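Side-chain contacts in uncharacterized conserved protein YjbQ/UPF0047 family, ortholog yugU B.subtilis (Clostridium acetobutylicum, PDB 1VMH), which is of unknown function but adopts the YjbQ-like fold of the UPF0047 family and forms an assembly of three chains: residues K38-S43 and I111-G116; Y89-V92 and A98-K101; I63-N66 and D70-R73; Q109-I112 and K117-L120. All coordinates share one frame; numbering follows the deposited sequence. Where two conformers were deposited one is given.

Interaction 1 of 4, residues K38-S43 and I111-G116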
ATOM      1  N   LYS A  38      -6.403  10.471  18.990  1.00 12.49           N
ATOM      2  CA  LYS A  38      -6.618  11.869  19.438  1.00 13.93           C
ATOM      3  C   LYS A  38      -7.215  12.722  18.325  1.00 13.08           C
ATOM      4  O   LYS A  38      -8.109  13.533  18.595  1.00 14.26           O
ATOM      5  CB  LYS A  38      -5.323  12.501  19.965  1.00 15.01           C
ATOM      6  CG  LYS A  38      -4.949  11.987  21.334  1.00 13.57           C
ATOM      7  CD  LYS A  38      -3.566  12.440  21.748  1.00 16.19           C
ATOM      8  CE  LYS A  38      -3.508  13.930  21.928  1.00 19.80           C
ATOM      9  NZ  LYS A  38      -2.220  14.416  22.572  1.00 14.33           N
ATOM     10  N   ALA A  39      -6.744  12.565  17.097  1.00 14.48           N
ATOM     11  CA  ALA A  39      -7.313  13.293  15.985  1.00 14.24           C
ATOM     12  C   ALA A  39      -8.791  12.934  15.755  1.00 16.01           C
ATOM     13  O   ALA A  39      -9.611  13.806  15.544  1.00 16.12           O
ATOM     14  CB  ALA A  39      -6.527  13.034  14.745  1.00 15.56           C
ATOM     15  N   VAL A  40      -9.131  11.652  15.854  1.00 14.12           N
ATOM     16  CA  VAL A  40     -10.529  11.231  15.780  1.00 14.86           C
ATOM     17  C   VAL A  40     -11.359  11.910  16.865  1.00 13.97           C
ATOM     18  O   VAL A  40     -12.420  12.526  16.614  1.00 16.77           O
ATOM     19  CB  VAL A  40     -10.650   9.682  15.896  1.00 15.42           C
ATOM     20  CG1 VAL A  40     -12.131   9.248  15.982  1.00 15.30           C
ATOM     21  CG2 VAL A  40      -9.958   8.979  14.702  1.00 17.26           C
ATOM     22  N   ASP A  41     -10.873  11.813  18.094  1.00 14.76           N
ATOM     23  CA  ASP A  41     -11.587  12.403  19.226  1.00 15.76           C
ATOM     24  C   ASP A  41     -11.775  13.933  19.046  1.00 16.56           C
ATOM     25  O   ASP A  41     -12.859  14.465  19.243  1.00 20.22           O
ATOM     26  CB  ASP A  41     -10.863  12.088  20.551  1.00 15.49           C
ATOM     27  CG  ASP A  41     -10.871  10.588  20.903  1.00 20.73           C
ATOM     28  OD1 ASP A  41     -11.688   9.835  20.336  1.00 21.17           O
ATOM     29  OD2 ASP A  41     -10.072  10.136  21.756  1.00 21.99           O
ATOM     30  N   GLU A  42     -10.738  14.627  18.615  1.00 17.30           N
ATOM     31  CA  GLU A  42     -10.849  16.070  18.328  1.00 19.74           C
ATOM     32  C   GLU A  42     -11.907  16.387  17.259  1.00 21.55           C
ATOM     33  O   GLU A  42     -12.622  17.400  17.353  1.00 19.66           O
ATOM     34  CB  GLU A  42      -9.500  16.620  17.858  1.00 22.48           C
ATOM     35  CG  GLU A  42      -8.788  17.529  18.807  1.00 31.08           C
ATOM     36  CD  GLU A  42      -7.770  18.386  18.074  1.00 38.45           C
ATOM     37  OE1 GLU A  42      -6.814  17.808  17.515  1.00 42.29           O
ATOM     38  OE2 GLU A  42      -7.936  19.629  18.033  1.00 51.18           O
ATOM     39  N   SER A  43     -12.014  15.533  16.252  1.00 20.17           N
ATOM     40  CA  SER A  43     -12.865  15.813  15.107  1.00 19.37           C
ATOM     41  C   SER A  43     -14.344  15.747  15.475  1.00 19.81           C
ATOM     42  O   SER A  43     -15.153  16.353  14.804  1.00 21.51           O
ATOM     43  CB  SER A  43     -12.597  14.809  13.995  1.00 19.97           C
ATOM     44  OG  SER A  43     -13.232  13.576  14.281  1.00 17.36           O
ATOM     45  N   ILE A 111      -7.885   3.995   8.153  1.00 13.50           N
ATOM     46  CA  ILE A 111      -8.547   3.179   9.147  1.00 13.57           C
ATOM     47  C   ILE A 111      -9.997   3.664   9.242  1.00 12.89           C
ATOM     48  O   ILE A 111     -10.279   4.862   9.261  1.00 12.80           O
ATOM     49  CB  ILE A 111      -7.836   3.305  10.513  1.00 12.85           C
ATOM     50  CG1 ILE A 111      -6.328   3.034  10.379  1.00 16.35           C
ATOM     51  CG2 ILE A 111      -8.474   2.374  11.558  1.00 14.48           C
ATOM     52  CD1 ILE A 111      -5.493   4.269  10.114  1.00 18.74           C
ATOM     53  N   ILE A 112     -10.916   2.724   9.335  1.00 12.89           N
ATOM     54  CA  ILE A 112     -12.314   3.030   9.486  1.00 14.22           C
ATOM     55  C   ILE A 112     -12.546   3.552  10.887  1.00 13.12           C
ATOM     56  O   ILE A 112     -11.957   3.042  11.876  1.00 12.83           O
ATOM     57  CB  ILE A 112     -13.149   1.788   9.251  1.00 13.76           C
ATOM     58  CG1 ILE A 112     -13.029   1.345   7.782  1.00 15.27           C
ATOM     59  CG2 ILE A 112     -14.629   2.038   9.582  1.00 15.30           C
ATOM     60  CD1 ILE A 112     -13.376  -0.172   7.535  1.00 15.68           C
ATOM     61  N   ILE A 113     -13.392   4.568  10.981  1.00 13.84           N
ATOM     62  CA  ILE A 113     -13.889   5.072  12.245  1.00 13.53           C
ATOM     63  C   ILE A 113     -15.342   4.628  12.368  1.00 14.60           C
ATOM     64  O   ILE A 113     -16.151   4.898  11.467  1.00 14.76           O
ATOM     65  CB  ILE A 113     -13.802   6.607  12.322  1.00 14.75           C
ATOM     66  CG1 ILE A 113     -12.355   7.082  12.164  1.00 13.36           C
ATOM     67  CG2 ILE A 113     -14.377   7.109  13.632  1.00 14.12           C
ATOM     68  CD1 ILE A 113     -12.257   8.565  11.817  1.00 13.88           C
ATOM     69  N   GLU A 114     -15.643   3.914  13.440  1.00 13.22           N
ATOM     70  CA  GLU A 114     -16.997   3.402  13.685  1.00 14.90           C
ATOM     71  C   GLU A 114     -17.320   3.628  15.150  1.00 15.39           C
ATOM     72  O   GLU A 114     -16.510   3.266  16.014  1.00 13.41           O
ATOM     73  CB  GLU A 114     -17.026   1.907  13.372  1.00 14.81           C
ATOM     74  CG  GLU A 114     -18.408   1.266  13.501  1.00 17.63           C
ATOM     75  CD  GLU A 114     -18.330  -0.226  13.261  1.00 19.48           C
ATOM     76  OE1 GLU A 114     -17.669  -0.947  14.048  1.00 23.71           O
ATOM     77  OE2 GLU A 114     -18.916  -0.684  12.262  1.00 24.62           O
ATOM     78  N   ASN A 115     -18.479   4.206  15.442  1.00 17.85           N
ATOM     79  CA  ASN A 115     -18.830   4.514  16.815  1.00 16.88           C
ATOM     80  C   ASN A 115     -17.793   5.358  17.529  1.00 16.02           C
ATOM     81  O   ASN A 115     -17.544   5.180  18.726  1.00 17.28           O
ATOM     82  CB  ASN A 115     -19.126   3.244  17.606  1.00 15.15           C
ATOM     83  CG  ASN A 115     -20.290   2.482  17.040  1.00 24.59           C
ATOM     84  OD1 ASN A 115     -21.319   3.074  16.702  1.00 33.71           O
ATOM     85  ND2 ASN A 115     -20.135   1.177  16.899  1.00 26.44           N
ATOM     86  N   GLY A 116     -17.181   6.266  16.771  1.00 15.06           N
ATOM     87  CA  GLY A 116     -16.197   7.182  17.311  1.00 14.82           C
ATOM     88  C   GLY A 116     -14.867   6.549  17.692  1.00 16.27           C
ATOM     89  O   GLY A 116     -14.084   7.197  18.384  1.00 17.08           O
TER
HETATM   90  O   HOH W   1     -14.359   9.763  19.444  1.00 27.88           O
HETATM   91  O   HOH W   2     -11.611   7.213  19.661  1.00 28.12           O
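Val40 and Gly116 mark the nearest backbone approach, their CA atoms 7.1 Å apart, where helix 33-43 passes the end of strand 108-114 and the turn beyond it. This is helix-on-sheet packing in the YjbQ-like fold, and it rests on one pair of branched side chains. Val40 and Ile113 reach toward each other tip to tip. CG2 of Val40 meets CD1 of Ile113 at 3.7 Å, and CG1 of Val40 lies 3.9 Å from CG2 of Ile113, so both valine branches are engaged. Val40 holds CG1 trans to the backbone N (chi1 173°), a setting that directs CG1 to the turn side as well, where it comes within 3.7 Å of Gly116 O. Ile143 on strand 136-143 touches both side chains of the pair and adds to the apolar layer between helix and sheet.

The polar half of the contact is bridged by water. Gly116 has a positive phi (71°), a backbone setting that by itself favours glycine and belongs to the turn presenting Gly116 O to the helix. Gly116 O and Asp41 OD1 are both acceptors, 4.1 Å apart, so a donor from outside the pair has to join them. The other carboxylate oxygen, OD2, forms a salt bridge with Lys37. Two waters span the gap; one of them donates to both oxygens, 2.7 Å from Asp41 OD1 and 2.8 Å from Gly116 O.

Interaction 2 of 4, residues Y89-V92 and A98-K101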
ATOM      1  N   TYR A  89      23.442   0.572  -5.803  1.00 15.15           N
ATOM      2  CA  TYR A  89      22.764   1.851  -5.632  1.00 15.33           C
ATOM      3  C   TYR A  89      23.625   2.978  -6.178  1.00 15.72           C
ATOM      4  O   TYR A  89      24.751   3.157  -5.733  1.00 17.69           O
ATOM      5  CB  TYR A  89      22.471   2.136  -4.163  1.00 15.81           C
ATOM      6  CG  TYR A  89      21.739   1.071  -3.388  1.00 13.96           C
ATOM      7  CD1 TYR A  89      20.446   0.744  -3.693  1.00 15.50           C
ATOM      8  CD2 TYR A  89      22.335   0.436  -2.307  1.00 17.70           C
ATOM      9  CE1 TYR A  89      19.741  -0.200  -2.952  1.00 15.28           C
ATOM     10  CE2 TYR A  89      21.673  -0.512  -1.581  1.00 18.00           C
ATOM     11  CZ  TYR A  89      20.350  -0.827  -1.896  1.00 15.01           C
ATOM     12  OH  TYR A  89      19.639  -1.786  -1.194  1.00 17.69           O
ATOM     13  N   LYS A  90      23.081   3.746  -7.106  1.00 14.71           N
ATOM     14  CA  LYS A  90      23.732   4.931  -7.647  1.00 16.46           C
ATOM     15  C   LYS A  90      23.558   6.172  -6.791  1.00 16.25           C
ATOM     16  O   LYS A  90      24.398   7.069  -6.847  1.00 18.64           O
ATOM     17  CB  LYS A  90      23.188   5.233  -9.043  0.65 17.63           C
ATOM     18  CG  LYS A  90      23.569   4.214 -10.087  0.65 21.73           C
ATOM     19  CD  LYS A  90      23.208   4.711 -11.466  0.65 27.62           C
ATOM     20  N   HIS A  91      22.473   6.217  -6.012  1.00 14.95           N
ATOM     21  CA  HIS A  91      22.085   7.451  -5.344  1.00 15.66           C
ATOM     22  C   HIS A  91      23.138   7.921  -4.367  1.00 15.12           C
ATOM     23  O   HIS A  91      23.527   7.191  -3.464  1.00 15.90           O
ATOM     24  CB  HIS A  91      20.765   7.279  -4.639  1.00 15.08           C
ATOM     25  CG  HIS A  91      20.289   8.512  -3.937  1.00 16.67           C
ATOM     26  ND1 HIS A  91      20.272   9.751  -4.542  1.00 23.62           N
ATOM     27  CD2 HIS A  91      19.758   8.686  -2.707  1.00 21.37           C
ATOM     28  CE1 HIS A  91      19.762  10.637  -3.705  1.00 22.57           C
ATOM     29  NE2 HIS A  91      19.450  10.018  -2.586  1.00 20.70           N
ATOM     30  N   VAL A  92      23.612   9.152  -4.560  1.00 15.55           N
ATOM     31  CA  VAL A  92      24.815   9.597  -3.862  1.00 15.93           C
ATOM     32  C   VAL A  92      24.618   9.773  -2.350  1.00 14.73           C
ATOM     33  O   VAL A  92      25.598   9.704  -1.598  1.00 16.12           O
ATOM     34  CB  VAL A  92      25.470  10.870  -4.475  1.00 17.99           C
ATOM     35  CG1 VAL A  92      25.856  10.595  -5.934  1.00 19.76           C
ATOM     36  CG2 VAL A  92      24.557  12.083  -4.352  1.00 20.39           C
ATOM     37  N   ALA A  98      16.341   2.962   1.977  1.00 12.77           N
ATOM     38  CA  ALA A  98      15.230   3.590   2.710  1.00 13.33           C
ATOM     39  C   ALA A  98      14.113   3.992   1.753  1.00 13.90           C
ATOM     40  O   ALA A  98      12.932   3.832   2.074  1.00 13.67           O
ATOM     41  CB  ALA A  98      15.701   4.774   3.480  1.00 13.04           C
ATOM     42  N   HIS A  99      14.473   4.554   0.600  1.00 12.88           N
ATOM     43  CA  HIS A  99      13.473   4.911  -0.402  1.00 12.72           C
ATOM     44  C   HIS A  99      12.663   3.666  -0.845  1.00 14.05           C
ATOM     45  O   HIS A  99      11.428   3.738  -1.034  1.00 14.25           O
ATOM     46  CB  HIS A  99      14.114   5.566  -1.628  1.00 14.26           C
ATOM     47  CG  HIS A  99      14.597   6.959  -1.397  1.00 13.11           C
ATOM     48  ND1 HIS A  99      13.731   8.029  -1.289  1.00 15.72           N
ATOM     49  CD2 HIS A  99      15.843   7.470  -1.257  1.00 14.21           C
ATOM     50  CE1 HIS A  99      14.434   9.133  -1.092  1.00 15.36           C
ATOM     51  NE2 HIS A  99      15.716   8.829  -1.073  1.00 15.33           N
ATOM     52  N   ILE A 100      13.365   2.528  -0.991  1.00 12.21           N
ATOM     53  CA  ILE A 100      12.709   1.298  -1.432  1.00 13.86           C
ATOM     54  C   ILE A 100      11.748   0.822  -0.357  1.00 13.87           C
ATOM     55  O   ILE A 100      10.592   0.510  -0.627  1.00 14.17           O
ATOM     56  CB  ILE A 100      13.728   0.199  -1.730  1.00 14.46           C
ATOM     57  CG1 ILE A 100      14.549   0.556  -2.973  1.00 15.43           C
ATOM     58  CG2 ILE A 100      13.050  -1.137  -1.922  1.00 17.26           C
ATOM     59  CD1 ILE A 100      15.830  -0.199  -3.050  1.00 17.90           C
ATOM     60  N   LYS A 101      12.241   0.738   0.862  1.00 13.26           N
ATOM     61  CA  LYS A 101      11.411   0.239   1.932  1.00 13.60           C
ATOM     62  C   LYS A 101      10.206   1.137   2.202  1.00 12.67           C
ATOM     63  O   LYS A 101       9.119   0.659   2.526  1.00 14.08           O
ATOM     64  CB  LYS A 101      12.239   0.006   3.193  1.00 14.00           C
ATOM     65  CG  LYS A 101      13.258  -1.100   2.985  1.00 14.87           C
ATOM     66  CD  LYS A 101      14.114  -1.444   4.207  1.00 20.10           C
ATOM     67  CE  LYS A 101      15.049  -0.376   4.604  1.00 19.83           C
ATOM     68  NZ  LYS A 101      16.019  -0.825   5.737  1.00 15.64           N
TER
HETATM   69  O   HOH W   3      17.711  10.397  -0.654  1.00 21.47           O
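His91 extends its ring away from the backbone N, with CG anti to that atom (chi1 -179°), while His99 turns its CG beside the backbone N, anti to the carbonyl carbon (chi1 -73°). With these settings His91 NE2 and His99 NE2 come to 4.2 Å from each other. Here a loop packs against helix 96-105 of the YjbQ-like fold at a subunit interface: 89-92 is irregular, 98-101 belongs to the helix, and the backbones stay well apart, His91 CA being 10.2 Å from His99 CA, so the contact is made by side chains and water. The two imidazoles form an oblique pair, centroids 5.7 Å apart and planes inclined at 73°.

Tyr89 and Ile100 form the apolar part. CD1 of Ile100, at the end of an extended branch, comes to the rim of the phenol, near the ring plane and 3.9 Å from Tyr89 CE1. The far end of Tyr89 is held by a hydrogen bond from OH to Pro84 O. Asp74 of the third subunit bonds to the backbone N atoms of Lys90 and His91, and Val71 of that subunit packs on both histidines, so the loop is fixed from the neighbouring chain as well.

What joins the imidazoles is one water placed in the plane of the His99 ring at its edge; it is hydrogen-bonded to both, 2.6 Å from His91 NE2 and 2.6 Å from His99 NE2.

Interaction 3 of 4, residues I63-N66 and D70-R73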
ATOM      1  N   ILE A  63       0.424  -0.851   9.112  1.00 13.08           N
ATOM      2  CA  ILE A  63      -0.444  -1.297  10.250  1.00 12.33           C
ATOM      3  C   ILE A  63      -0.031  -2.715  10.532  1.00 13.07           C
ATOM      4  O   ILE A  63      -0.009  -3.528   9.604  1.00 14.22           O
ATOM      5  CB  ILE A  63      -1.927  -1.165   9.881  1.00 14.14           C
ATOM      6  CG1 ILE A  63      -2.274   0.320   9.634  1.00 14.32           C
ATOM      7  CG2 ILE A  63      -2.834  -1.759  10.937  1.00 14.84           C
ATOM      8  CD1 ILE A  63      -3.717   0.664   9.288  1.00 16.48           C
ATOM      9  N   ASN A  64       0.294  -3.038  11.775  1.00 12.17           N
ATOM     10  CA  ASN A  64       0.768  -4.380  12.050  1.00 13.58           C
ATOM     11  C   ASN A  64       0.685  -4.628  13.549  1.00 13.91           C
ATOM     12  O   ASN A  64       0.117  -3.831  14.295  1.00 13.51           O
ATOM     13  CB  ASN A  64       2.158  -4.641  11.435  1.00 16.13           C
ATOM     14  CG  ASN A  64       2.331  -6.079  10.957  1.00 13.74           C
ATOM     15  OD1 ASN A  64       2.212  -7.007  11.757  1.00 13.86           O
ATOM     16  ND2 ASN A  64       2.582  -6.269   9.650  1.00 16.19           N
ATOM     17  N   GLU A  65       1.224  -5.765  13.982  1.00 12.84           N
ATOM     18  CA  GLU A  65       1.241  -6.182  15.390  1.00 14.75           C
ATOM     19  C   GLU A  65       1.820  -5.098  16.285  1.00 15.43           C
ATOM     20  O   GLU A  65       2.933  -4.620  16.026  1.00 15.39           O
ATOM     21  CB  GLU A  65       2.108  -7.432  15.501  1.00 16.24           C
ATOM     22  CG  GLU A  65       2.547  -7.823  16.906  1.00 19.00           C
ATOM     23  CD  GLU A  65       1.416  -8.365  17.730  1.00 17.87           C
ATOM     24  OE1 GLU A  65       0.620  -9.173  17.205  1.00 18.31           O
ATOM     25  OE2 GLU A  65       1.296  -7.970  18.900  1.00 17.54           O
ATOM     26  N   ASN A  66       1.107  -4.787  17.370  1.00 14.31           N
ATOM     27  CA  ASN A  66       1.519  -3.700  18.243  1.00 13.21           C
ATOM     28  C   ASN A  66       1.807  -4.087  19.670  1.00 13.79           C
ATOM     29  O   ASN A  66       1.945  -3.197  20.516  1.00 14.22           O
ATOM     30  CB  ASN A  66       0.422  -2.598  18.226  1.00 15.13           C
ATOM     31  CG  ASN A  66      -0.852  -3.049  18.898  1.00 14.80           C
ATOM     32  OD1 ASN A  66      -0.955  -4.203  19.305  1.00 20.05           O
ATOM     33  ND2 ASN A  66      -1.819  -2.117  19.094  1.00 23.58           N
ATOM     34  N   ASP A  70       9.251  -8.321  19.110  1.00 15.66           N
ATOM     35  CA  ASP A  70       9.983  -9.252  18.247  1.00 15.32           C
ATOM     36  C   ASP A  70       9.453  -9.194  16.799  1.00 15.13           C
ATOM     37  O   ASP A  70      10.206  -9.386  15.863  1.00 14.90           O
ATOM     38  CB  ASP A  70       9.887 -10.694  18.751  1.00 14.75           C
ATOM     39  CG  ASP A  70      10.750 -10.984  20.008  1.00 15.75           C
ATOM     40  OD1 ASP A  70      11.780 -10.323  20.261  1.00 17.74           O
ATOM     41  OD2 ASP A  70      10.410 -11.926  20.734  1.00 17.54           O
ATOM     42  N   VAL A  71       8.158  -8.923  16.617  1.00 16.56           N
ATOM     43  CA  VAL A  71       7.586  -8.829  15.276  1.00 14.60           C
ATOM     44  C   VAL A  71       8.132  -7.614  14.572  1.00 16.14           C
ATOM     45  O   VAL A  71       8.520  -7.712  13.415  1.00 15.63           O
ATOM     46  CB  VAL A  71       6.062  -8.796  15.293  1.00 16.51           C
ATOM     47  CG1 VAL A  71       5.495  -8.462  13.882  1.00 15.25           C
ATOM     48  CG2 VAL A  71       5.535 -10.124  15.775  1.00 17.63           C
ATOM     49  N   THR A  72       8.202  -6.466  15.235  1.00 15.67           N
ATOM     50  CA  THR A  72       8.682  -5.279  14.551  1.00 17.39           C
ATOM     51  C   THR A  72      10.181  -5.422  14.271  1.00 15.80           C
ATOM     52  O   THR A  72      10.643  -5.051  13.189  1.00 16.73           O
ATOM     53  CB  THR A  72       8.378  -3.971  15.324  1.00 22.44           C
ATOM     54  OG1 THR A  72       8.963  -4.050  16.623  1.00 30.78           O
ATOM     55  CG2 THR A  72       6.885  -3.759  15.451  1.00 26.06           C
ATOM     56  N   ARG A  73      10.916  -6.058  15.190  1.00 15.30           N
ATOM     57  CA  ARG A  73      12.303  -6.360  14.924  1.00 13.97           C
ATOM     58  C   ARG A  73      12.479  -7.291  13.715  1.00 15.01           C
ATOM     59  O   ARG A  73      13.289  -7.035  12.823  1.00 14.27           O
ATOM     60  CB  ARG A  73      12.987  -6.942  16.161  1.00 16.12           C
ATOM     61  CG  ARG A  73      14.397  -7.472  15.915  1.00 14.15           C
ATOM     62  CD  ARG A  73      14.406  -8.965  15.581  1.00 14.45           C
ATOM     63  NE  ARG A  73      15.786  -9.451  15.373  1.00 16.35           N
ATOM     64  CZ  ARG A  73      16.141 -10.428  14.545  1.00 13.59           C
ATOM     65  NH1 ARG A  73      15.251 -11.083  13.814  1.00 14.78           N
ATOM     66  NH2 ARG A  73      17.421 -10.770  14.453  1.00 18.27           N
TER
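Glu65 and Val71 make the first shell: the aliphatic part of the glutamate lies across the valine at about a right angle. Two carbons of Glu65 do the touching, CB at 3.9 Å from Val71 CG1 and CG at 3.9 Å from Val71 CG2, so each methyl of the valine has its own partner. Beyond CG the chain bends (chi2 72°) and carries the carboxylate off from the helix segment, where OE2 accepts a hydrogen bond from Ala67 N. Next to this pair, Thr72 CG2 stands 4.1 Å from Glu65 O, and Asn64 OD1 lies 4.2 Å from Val71 CG1; both are loose van der Waals approaches.

The second shell fixes these groups. Asn64 OD1 accepts from Glu65 N at 2.7 Å, with an N-H...O angle of 161°, the donor lying in the carbonyl plane on a lone pair. This bond, with those of ND2 to His99 O and Ser103 OG of the second subunit, fixes the rotation of the amide. Thr72 OG1 bonds to Pro69 O at the start of the helix, and Glu65 O also receives Tyr127 OH.

In the fold the contact is a tight strand-to-helix connection: strand 59-65, paired with strand 124-130, is followed after a three-residue link by helix 69-82, whose Thr72 touches Phe29 of strand 28-31 and Tyr127 of strand 124-130.

Interaction 4 of 4, residues Q109-I112 and K117-L120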
ATOM      1  N   GLN A 109      -1.749   5.124   5.195  1.00 13.79           N
ATOM      2  CA  GLN A 109      -2.720   4.099   5.460  1.00 12.06           C
ATOM      3  C   GLN A 109      -4.012   4.777   5.929  1.00 11.97           C
ATOM      4  O   GLN A 109      -4.042   5.941   6.385  1.00 15.09           O
ATOM      5  CB  GLN A 109      -2.225   3.078   6.473  1.00 14.18           C
ATOM      6  CG  GLN A 109      -0.912   2.401   6.099  1.00 14.08           C
ATOM      7  CD  GLN A 109      -0.989   1.543   4.877  1.00 14.28           C
ATOM      8  OE1 GLN A 109      -2.073   1.156   4.432  1.00 16.90           O
ATOM      9  NE2 GLN A 109       0.185   1.187   4.331  1.00 15.63           N
ATOM     10  N   GLN A 110      -5.089   4.004   5.913  1.00 14.26           N
ATOM     11  CA  GLN A 110      -6.388   4.511   6.348  1.00 14.41           C
ATOM     12  C   GLN A 110      -7.103   3.483   7.197  1.00 14.11           C
ATOM     13  O   GLN A 110      -6.899   2.266   7.048  1.00 15.65           O
ATOM     14  CB  GLN A 110      -7.221   5.083   5.214  1.00 18.62           C
ATOM     15  CG  GLN A 110      -7.649   4.139   4.178  1.00 20.09           C
ATOM     16  CD  GLN A 110      -8.529   4.836   3.125  1.00 19.16           C
ATOM     17  OE1 GLN A 110      -9.100   5.958   3.336  1.00 22.75           O
ATOM     18  NE2 GLN A 110      -8.597   4.212   1.986  1.00 21.71           N
ATOM     19  N   ILE A 111      -7.885   3.995   8.153  1.00 13.50           N
ATOM     20  CA  ILE A 111      -8.547   3.179   9.147  1.00 13.57           C
ATOM     21  C   ILE A 111      -9.997   3.664   9.242  1.00 12.89           C
ATOM     22  O   ILE A 111     -10.279   4.862   9.261  1.00 12.80           O
ATOM     23  CB  ILE A 111      -7.836   3.305  10.513  1.00 12.85           C
ATOM     24  CG1 ILE A 111      -6.328   3.034  10.379  1.00 16.35           C
ATOM     25  CG2 ILE A 111      -8.474   2.374  11.558  1.00 14.48           C
ATOM     26  CD1 ILE A 111      -5.493   4.269  10.114  1.00 18.74           C
ATOM     27  N   ILE A 112     -10.916   2.724   9.335  1.00 12.89           N
ATOM     28  CA  ILE A 112     -12.314   3.030   9.486  1.00 14.22           C
ATOM     29  C   ILE A 112     -12.546   3.552  10.887  1.00 13.12           C
ATOM     30  O   ILE A 112     -11.957   3.042  11.876  1.00 12.83           O
ATOM     31  CB  ILE A 112     -13.149   1.788   9.251  1.00 13.76           C
ATOM     32  CG1 ILE A 112     -13.029   1.345   7.782  1.00 15.27           C
ATOM     33  CG2 ILE A 112     -14.629   2.038   9.582  1.00 15.30           C
ATOM     34  CD1 ILE A 112     -13.376  -0.172   7.535  1.00 15.68           C
ATOM     35  N   LYS A 117     -14.622   5.311  17.235  1.00 15.72           N
ATOM     36  CA  LYS A 117     -13.425   4.541  17.547  1.00 15.21           C
ATOM     37  C   LYS A 117     -12.764   4.030  16.268  1.00 14.58           C
ATOM     38  O   LYS A 117     -13.437   3.675  15.298  1.00 14.21           O
ATOM     39  CB  LYS A 117     -13.767   3.328  18.432  1.00 18.39           C
ATOM     40  CG  LYS A 117     -14.303   3.691  19.827  1.00 23.24           C
ATOM     41  CD  LYS A 117     -14.934   2.476  20.512  1.00 27.37           C
ATOM     42  CE  LYS A 117     -16.455   2.424  20.279  1.00 31.55           C
ATOM     43  NZ  LYS A 117     -17.085   1.083  20.587  1.00 29.67           N
ATOM     44  N   LEU A 118     -11.446   3.966  16.280  1.00 14.65           N
ATOM     45  CA  LEU A 118     -10.711   3.330  15.166  1.00 13.79           C
ATOM     46  C   LEU A 118     -11.035   1.856  15.144  1.00 14.77           C
ATOM     47  O   LEU A 118     -10.869   1.159  16.146  1.00 14.92           O
ATOM     48  CB  LEU A 118      -9.207   3.509  15.352  1.00 13.91           C
ATOM     49  CG  LEU A 118      -8.706   4.949  15.277  1.00 14.26           C
ATOM     50  CD1 LEU A 118      -7.266   5.017  15.814  1.00 15.01           C
ATOM     51  CD2 LEU A 118      -8.784   5.436  13.822  1.00 17.47           C
ATOM     52  N   LYS A 119     -11.501   1.374  13.993  1.00 15.30           N
ATOM     53  CA  LYS A 119     -11.915  -0.017  13.859  1.00 14.29           C
ATOM     54  C   LYS A 119     -10.719  -0.892  13.515  1.00 14.58           C
ATOM     55  O   LYS A 119     -10.477  -1.268  12.354  1.00 16.03           O
ATOM     56  CB  LYS A 119     -12.963  -0.162  12.790  1.00 14.71           C
ATOM     57  CG  LYS A 119     -13.853  -1.397  12.973  1.00 16.36           C
ATOM     58  CD  LYS A 119     -14.872  -1.465  11.827  1.00 16.92           C
ATOM     59  CE  LYS A 119     -15.605  -2.802  11.798  1.00 19.43           C
ATOM     60  NZ  LYS A 119     -16.230  -3.089  13.115  1.00 18.33           N
ATOM     61  N   LEU A 120      -9.958  -1.227  14.531  1.00 14.22           N
ATOM     62  CA  LEU A 120      -8.728  -2.001  14.394  1.00 14.85           C
ATOM     63  C   LEU A 120      -8.941  -3.386  14.980  1.00 15.54           C
ATOM     64  O   LEU A 120      -9.748  -3.561  15.909  1.00 16.32           O
ATOM     65  CB  LEU A 120      -7.560  -1.309  15.129  1.00 13.39           C
ATOM     66  CG  LEU A 120      -7.115   0.010  14.477  1.00 14.89           C
ATOM     67  CD1 LEU A 120      -6.373   0.909  15.424  1.00 16.07           C
ATOM     68  CD2 LEU A 120      -6.252  -0.284  13.252  1.00 16.79           C
TER
HETATM   69  O   HOH W   4     -10.509  -0.115   9.826  1.00 15.16           O
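Ile111 meets two leucines with one methyl: its CG2 lies 3.8 Å from Leu118 CD2 and 3.9 Å from Leu120 CD2. The first torsion of Ile111 (chi1 -52°) places CG2 opposite the backbone N, facing the second segment, and both leucines cross the isoleucine obliquely. The methyl thus meets residues two apart in sequence. Lys119 between them is the centre of an inverse gamma turn, with a weak bond from Leu120 N to Leu118 O.

At Ile112 the backbone takes over. Its O accepts from Lys119 N at 2.7 Å, nearly straight at hydrogen (171°), with the donor tilted 21° from the carbonyl plane; Leu118 CA, 3.5 Å from the same Ile112 O, adds a CA-H...O contact. A water extends the pairing, accepting from Ile112 N at 2.9 Å and donating to Lys119 O at 2.8 Å. The side chains of Ile112 and Lys119 run side by side in the same direction, with Ile112 CB and Lys119 CB 4.0 Å apart.

Lys119 NZ forms a salt bridge with Glu114 OE1, and the same side chain makes a cation-pi contact with Phe140 of the second subunit. The contact belongs to the beta hairpin of strands 108-114 and 117-118, at the outer side of the five-stranded antiparallel sheet within this chain. Leu118 packs on Val36 and Val40 of helix 33-43, and Ile111 on Val52 of strand 48-53.

In the fold
From the N terminus, helix 33-43 opens interaction 1, which closes a long loop on strand 108-114; 67 residues lie between its segments. Interactions 3 and 2 are nested inside that loop, in series: 63-66 with 70-73 ties strand 59-65 to helix 69-82, then 89-92 with 98-101 ties a loop to helix 96-105. Interaction 4 begins where interaction 1 ends, shares Ile111 and Ile112 with it, and closes the hairpin; the two also meet through a salt bridge between Glu114 and Lys119. Ile63 packs on Ile111 and so joins interaction 3 to both. Interaction 2 stays apart, its centre about 36 Å from that of interaction 1.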